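Local structure of SAG family member (Sag19) (6ZZB) at residues A101-C112 / T196-F207. The protein is a surface antigen of the parasite Eimeria tenella, of unknown molecular function and related in fold to the CAP proteins. Numbering follows the deposited sequence. Where two conformers were deposited one is given.
Sequences AVTLAGSNVDTC and TKDCKAGHDVLF. With SO4 (sulfate ion), chain C.
C112 and C199 both set SG beside the backbone N, anti to the carbonyl carbon (chi1 -68° in C112), and from these matching torsions the sulfurs meet in a disulfide with chi3 of -85°. The link illustrates how a covalent bond can tie the loop after helix 97-105 to the loop between strands 190-196 and 203-211. Beside it the backbone adds one straight hydrogen bond, from K200 N to V109 O at 2.8 Å. V109 sets CG2 anti to its own N, which brings that methyl to 3.1 Å from D198 O, a tight approach; the D198 carboxylate itself is held by Q45 N. At the surface the aliphatic part of K200 runs alongside D110, with K200 CD 3.5 Å from D110 OD1.

Nearer the helix the contact turns apolar. The A105 methyl packs on T196 CG2 (3.8 Å) and V205 CG2, while L104 crosses V205 and F207 at about right angles, its CD1 3.9 Å from F207 CD1. T196 OG1 is held by two bonds, donating to D204 OD1 and accepting from V205 N.

The end of helix 97-105 runs roughly antiparallel to strand 203-211, the short segments at 144°, where that strand pairs antiparallel with both 190-196 and 126-131.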
ATOM      1  N   ALA A 101       2.104  -1.662   9.911  1.00  9.57           N
ATOM      2  CA  ALA A 101       2.135  -0.180   9.992  1.00  9.52           C
ATOM      3  C   ALA A 101       3.073   0.249  11.126  1.00 10.25           C
ATOM      4  O   ALA A 101       3.887   1.182  10.944  1.00  9.72           O
ATOM      5  CB  ALA A 101       0.731   0.367  10.178  1.00  9.83           C
ATOM      6  N   VAL A 102       2.962  -0.402  12.265  1.00 10.05           N
ATOM      7  CA  VAL A 102       3.834  -0.112  13.443  1.00 10.03           C
ATOM      8  C   VAL A 102       5.291  -0.416  13.071  1.00 11.18           C
ATOM      9  O   VAL A 102       6.189   0.390  13.353  1.00 11.11           O
ATOM     10  CB  VAL A 102       3.359  -0.875  14.680  1.00 10.86           C
ATOM     11  CG1 VAL A 102       4.414  -0.827  15.798  1.00 11.41           C
ATOM     12  CG2 VAL A 102       2.002  -0.355  15.141  1.00 11.23           C
ATOM     13  N   THR A 103       5.552  -1.567  12.483  1.00 10.38           N
ATOM     14  CA  THR A 103       6.919  -1.946  12.079  1.00 10.49           C
ATOM     15  C   THR A 103       7.523  -0.864  11.195  1.00 10.65           C
ATOM     16  O   THR A 103       8.727  -0.537  11.319  1.00 12.06           O
ATOM     17  CB  THR A 103       6.945  -3.314  11.376  1.00 11.49           C
ATOM     18  OG1 THR A 103       6.468  -4.283  12.316  1.00 12.35           O
ATOM     19  CG2 THR A 103       8.320  -3.683  10.859  1.00 11.37           C
ATOM     20  N   LEU A 104       6.769  -0.336  10.240  1.00 10.01           N
ATOM     21  CA  LEU A 104       7.229   0.671   9.272  1.00  9.79           C
ATOM     22  C   LEU A 104       7.416   2.038   9.941  1.00 10.20           C
ATOM     23  O   LEU A 104       8.349   2.757   9.524  1.00 10.97           O
ATOM     24  CB  LEU A 104       6.229   0.770   8.118  1.00  9.98           C
ATOM     25  CG  LEU A 104       6.145  -0.470   7.226  1.00 10.04           C
ATOM     26  CD1 LEU A 104       5.024  -0.313   6.228  1.00 11.34           C
ATOM     27  CD2 LEU A 104       7.446  -0.732   6.484  1.00 10.67           C
ATOM     28  N   ALA A 105       6.566   2.427  10.882  1.00 10.58           N
ATOM     29  CA  ALA A 105       6.646   3.773  11.509  1.00 10.57           C
ATOM     30  C   ALA A 105       7.849   3.855  12.444  1.00 10.63           C
ATOM     31  O   ALA A 105       8.493   4.934  12.471  1.00 13.03           O
ATOM     32  CB  ALA A 105       5.401   4.059  12.291  1.00 10.83           C
ATOM     33  N   GLY A 106       8.191   2.766  13.090  1.00 10.77           N
ATOM     34  CA  GLY A 106       9.272   2.694  14.083  1.00 11.29           C
ATOM     35  C   GLY A 106       8.797   2.163  15.401  1.00 11.96           C
ATOM     36  O   GLY A 106       7.590   2.144  15.675  1.00 13.63           O
ATOM     37  N   SER A 107       9.736   1.789  16.269  1.00 12.30           N
ATOM     38  CA  SER A 107       9.444   1.082  17.540  0.50 14.02           C
ATOM     39  C   SER A 107       9.361   2.062  18.715  1.00 14.45           C
ATOM     40  O   SER A 107       9.090   1.566  19.822  1.00 17.22           O
ATOM     41  CB  SER A 107      10.462   0.013  17.796  0.50 15.11           C
ATOM     42  OG  SER A 107      10.266  -1.084  16.918  0.50 17.60           O
ATOM     43  N   ASN A 108       9.530   3.350  18.448  1.00 14.34           N
ATOM     44  CA  ASN A 108       9.444   4.394  19.500  1.00 15.37           C
ATOM     45  C   ASN A 108       8.438   5.445  19.056  1.00 13.20           C
ATOM     46  O   ASN A 108       8.749   6.245  18.161  1.00 13.94           O
ATOM     47  CB  ASN A 108      10.820   4.970  19.800  1.00 16.46           C
ATOM     48  CG  ASN A 108      10.823   5.917  20.980  1.00 17.89           C
ATOM     49  OD1 ASN A 108       9.767   6.176  21.554  1.00 17.25           O
ATOM     50  ND2 ASN A 108      11.996   6.422  21.328  1.00 19.58           N
ATOM     51  N   VAL A 109       7.309   5.444  19.772  1.00 14.17           N
ATOM     52  CA  VAL A 109       6.234   6.452  19.548  1.00 14.53           C
ATOM     53  C   VAL A 109       6.785   7.886  19.679  1.00 14.81           C
ATOM     54  O   VAL A 109       6.217   8.801  19.094  1.00 15.06           O
ATOM     55  CB  VAL A 109       5.061   6.151  20.489  1.00 15.87           C
ATOM     56  CG1 VAL A 109       5.380   6.524  21.943  1.00 16.41           C
ATOM     57  CG2 VAL A 109       3.776   6.833  20.059  1.00 16.07           C
ATOM     58  N   ASP A 110       7.892   8.077  20.406  1.00 16.71           N
ATOM     59  CA  ASP A 110       8.502   9.418  20.606  1.00 17.22           C
ATOM     60  C   ASP A 110       9.171   9.923  19.329  1.00 18.08           C
ATOM     61  O   ASP A 110       9.371  11.146  19.194  1.00 19.31           O
ATOM     62  CB  ASP A 110       9.489   9.432  21.782  1.00 17.52           C
ATOM     63  CG  ASP A 110       8.839   9.160  23.126  1.00 19.21           C
ATOM     64  OD1 ASP A 110       7.605   9.282  23.229  1.00 20.75           O
ATOM     65  OD2 ASP A 110       9.579   8.798  24.078  1.00 21.66           O
ATOM     66  N   THR A 111       9.528   9.047  18.377  1.00 16.27           N
ATOM     67  CA  THR A 111      10.280   9.467  17.178  1.00 15.95           C
ATOM     68  C   THR A 111       9.579   9.086  15.855  1.00 13.41           C
ATOM     69  O   THR A 111       9.666   9.856  14.910  1.00 16.19           O
ATOM     70  CB  THR A 111      11.708   8.904  17.167  1.00 17.59           C
ATOM     71  OG1 THR A 111      11.651   7.482  17.006  1.00 19.26           O
ATOM     72  CG2 THR A 111      12.456   9.242  18.440  1.00 18.70           C
ATOM     73  N   CYS A 112       8.966   7.902  15.796  1.00 14.74           N
ATOM     74  CA  CYS A 112       8.485   7.287  14.524  1.00 14.28           C
ATOM     75  C   CYS A 112       9.451   7.677  13.410  1.00 13.53           C
ATOM     76  O   CYS A 112       9.051   8.162  12.373  1.00 13.40           O
ATOM     77  CB  CYS A 112       7.049   7.681  14.201  1.00 15.11           C
ATOM     78  SG  CYS A 112       5.906   6.965  15.389  1.00 14.40           S
ATOM     79  N   THR A 196      -0.811   3.820  11.887  1.00 10.51           N
ATOM     80  CA  THR A 196      -0.440   4.299  13.232  1.00 11.08           C
ATOM     81  C   THR A 196      -1.198   5.583  13.546  1.00 12.47           C
ATOM     82  O   THR A 196      -1.517   6.366  12.654  1.00 12.81           O
ATOM     83  CB  THR A 196       1.069   4.462  13.367  1.00 11.17           C
ATOM     84  OG1 THR A 196       1.547   5.466  12.485  1.00 11.17           O
ATOM     85  CG2 THR A 196       1.802   3.159  13.128  1.00 11.78           C
ATOM     86  N   LYS A 197      -1.497   5.766  14.837  1.00 13.87           N
ATOM     87  CA  LYS A 197      -2.427   6.844  15.235  1.00 16.96           C
ATOM     88  C   LYS A 197      -1.792   7.822  16.217  1.00 17.92           C
ATOM     89  O   LYS A 197      -2.383   8.888  16.401  1.00 22.04           O
ATOM     90  CB  LYS A 197      -3.699   6.250  15.845  1.00 20.30           C
ATOM     91  CG  LYS A 197      -3.515   5.484  17.145  1.00 24.23           C
ATOM     92  CD  LYS A 197      -4.805   4.920  17.725  1.00 28.89           C
ATOM     93  CE  LYS A 197      -4.518   3.889  18.788  1.00 33.62           C
ATOM     94  NZ  LYS A 197      -5.757   3.252  19.285  1.00 37.43           N
ATOM     95  N   ASP A 198      -0.639   7.520  16.802  1.00 15.86           N
ATOM     96  CA  ASP A 198      -0.209   8.261  18.016  1.00 16.28           C
ATOM     97  C   ASP A 198       1.278   8.618  17.961  1.00 16.19           C
ATOM     98  O   ASP A 198       1.809   9.051  19.006  1.00 16.43           O
ATOM     99  CB  ASP A 198      -0.584   7.479  19.266  1.00 16.69           C
ATOM    100  CG  ASP A 198       0.104   6.146  19.405  1.00 17.43           C
ATOM    101  OD1 ASP A 198       0.776   5.726  18.418  1.00 16.43           O
ATOM    102  OD2 ASP A 198      -0.026   5.521  20.477  1.00 20.36           O
ATOM    103  N   CYS A 199       1.957   8.523  16.821  1.00 14.26           N
ATOM    104  CA  CYS A 199       3.341   9.055  16.718  1.00 15.10           C
ATOM    105  C   CYS A 199       3.386  10.483  17.281  1.00 15.88           C
ATOM    106  O   CYS A 199       2.540  11.328  16.931  1.00 16.32           O
ATOM    107  CB  CYS A 199       3.818   9.072  15.278  1.00 13.64           C
ATOM    108  SG  CYS A 199       4.093   7.399  14.623  1.00 13.55           S
ATOM    109  N   LYS A 200       4.382  10.748  18.113  1.00 15.21           N
ATOM    110  CA  LYS A 200       4.562  12.093  18.741  1.00 16.85           C
ATOM    111  C   LYS A 200       5.523  12.962  17.949  1.00 18.38           C
ATOM    112  O   LYS A 200       5.668  14.154  18.282  1.00 20.94           O
ATOM    113  CB  LYS A 200       5.080  11.916  20.163  1.00 17.10           C
ATOM    114  CG  LYS A 200       4.139  11.179  21.074  1.00 18.53           C
ATOM    115  CD  LYS A 200       4.692  11.098  22.476  1.00 21.82           C
ATOM    116  CE  LYS A 200       3.858  10.256  23.402  1.00 24.46           C
ATOM    117  NZ  LYS A 200       2.506  10.840  23.565  1.00 26.82           N
ATOM    118  N   ALA A 201       6.210  12.397  16.966  1.00 16.19           N
ATOM    119  CA  ALA A 201       7.134  13.059  16.042  1.00 16.75           C
ATOM    120  C   ALA A 201       7.198  12.184  14.792  1.00 17.37           C
ATOM    121  O   ALA A 201       6.560  11.104  14.811  1.00 17.67           O
ATOM    122  CB  ALA A 201       8.495  13.191  16.664  1.00 17.85           C
ATOM    123  N   GLY A 202       7.943  12.613  13.792  1.00 17.98           N
ATOM    124  CA  GLY A 202       8.085  11.837  12.549  1.00 17.04           C
ATOM    125  C   GLY A 202       6.761  11.677  11.822  1.00 17.24           C
ATOM    126  O   GLY A 202       5.867  12.545  11.883  1.00 17.49           O
ATOM    127  N   HIS A 203       6.645  10.596  11.043  1.00 16.64           N
ATOM    128  CA  HIS A 203       5.449  10.322  10.225  1.00 15.15           C
ATOM    129  C   HIS A 203       4.776   9.065  10.755  1.00 13.05           C
ATOM    130  O   HIS A 203       5.428   8.033  10.931  1.00 13.56           O
ATOM    131  CB  HIS A 203       5.822  10.170   8.750  1.00 15.63           C
ATOM    132  CG  HIS A 203       6.062  11.470   8.044  1.00 19.03           C
ATOM    133  ND1 HIS A 203       7.062  12.345   8.409  1.00 22.98           N
ATOM    134  CD2 HIS A 203       5.395  12.043   7.036  1.00 20.07           C
ATOM    135  CE1 HIS A 203       7.015  13.390   7.608  1.00 21.51           C
ATOM    136  NE2 HIS A 203       6.013  13.241   6.763  1.00 25.94           N
ATOM    137  N   ASP A 204       3.475   9.162  10.949  1.00 12.32           N
ATOM    138  CA  ASP A 204       2.613   7.962  11.001  1.00 11.63           C
ATOM    139  C   ASP A 204       2.663   7.281   9.630  1.00 11.31           C
ATOM    140  O   ASP A 204       3.029   7.892   8.618  1.00 11.48           O
ATOM    141  CB  ASP A 204       1.190   8.324  11.405  1.00 12.07           C
ATOM    142  CG  ASP A 204       1.041   8.708  12.859  1.00 12.24           C
ATOM    143  OD1 ASP A 204       1.263   7.864  13.719  1.00 12.12           O
ATOM    144  OD2 ASP A 204       0.692   9.922  13.103  1.00 15.40           O
ATOM    145  N   VAL A 205       2.232   6.035   9.614  1.00 10.12           N
ATOM    146  CA  VAL A 205       2.206   5.225   8.367  1.00  9.93           C
ATOM    147  C   VAL A 205       0.831   4.578   8.200  1.00  8.83           C
ATOM    148  O   VAL A 205       0.354   3.913   9.128  1.00  9.75           O
ATOM    149  CB  VAL A 205       3.296   4.147   8.356  1.00  9.46           C
ATOM    150  CG1 VAL A 205       3.241   3.271   7.117  1.00 10.45           C
ATOM    151  CG2 VAL A 205       4.672   4.808   8.443  1.00  9.95           C
ATOM    152  N   LEU A 206       0.262   4.709   7.010  1.00  8.75           N
ATOM    153  CA  LEU A 206      -0.859   3.892   6.508  1.00  9.10           C
ATOM    154  C   LEU A 206      -0.287   2.763   5.687  1.00  8.74           C
ATOM    155  O   LEU A 206       0.496   3.026   4.745  1.00  9.02           O
ATOM    156  CB  LEU A 206      -1.781   4.765   5.668  1.00  9.76           C
ATOM    157  CG  LEU A 206      -2.855   4.026   4.869  1.00 10.28           C
ATOM    158  CD1 LEU A 206      -3.859   3.348   5.774  1.00  9.82           C
ATOM    159  CD2 LEU A 206      -3.563   4.993   3.953  1.00 10.56           C
ATOM    160  N   PHE A 207      -0.700   1.545   5.990  1.00  8.83           N
ATOM    161  CA  PHE A 207      -0.330   0.349   5.220  1.00  8.72           C
ATOM    162  C   PHE A 207      -1.595  -0.376   4.834  1.00  8.23           C
ATOM    163  O   PHE A 207      -2.413  -0.664   5.715  1.00  9.14           O
ATOM    164  CB  PHE A 207       0.572  -0.564   6.034  1.00  8.77           C
ATOM    165  CG  PHE A 207       0.994  -1.802   5.298  1.00  8.89           C
ATOM    166  CD1 PHE A 207       1.913  -1.685   4.272  1.00  9.87           C
ATOM    167  CD2 PHE A 207       0.494  -3.059   5.610  1.00  9.94           C
ATOM    168  CE1 PHE A 207       2.315  -2.812   3.567  1.00 11.05           C
ATOM    169  CE2 PHE A 207       0.876  -4.164   4.863  1.00  9.99           C
ATOM    170  CZ  PHE A 207       1.791  -4.031   3.871  1.00 10.66           C
TER
HETATM  171  S   SO4 C 302      10.519  12.932   9.465  1.00 46.60           S
HETATM  172  O1  SO4 C 302      11.114  11.687   9.906  1.00 41.86           O
HETATM  173  O2  SO4 C 302      10.771  13.103   8.051  1.00 49.03           O
HETATM  174  O3  SO4 C 302      11.106  14.030  10.200  1.00 47.80           O
HETATM  175  O4  SO4 C 302       9.094  12.913   9.702  1.00 39.87           O
HETATM  176  O   HOH W   1       9.396   9.605  10.043  1.00 16.78           O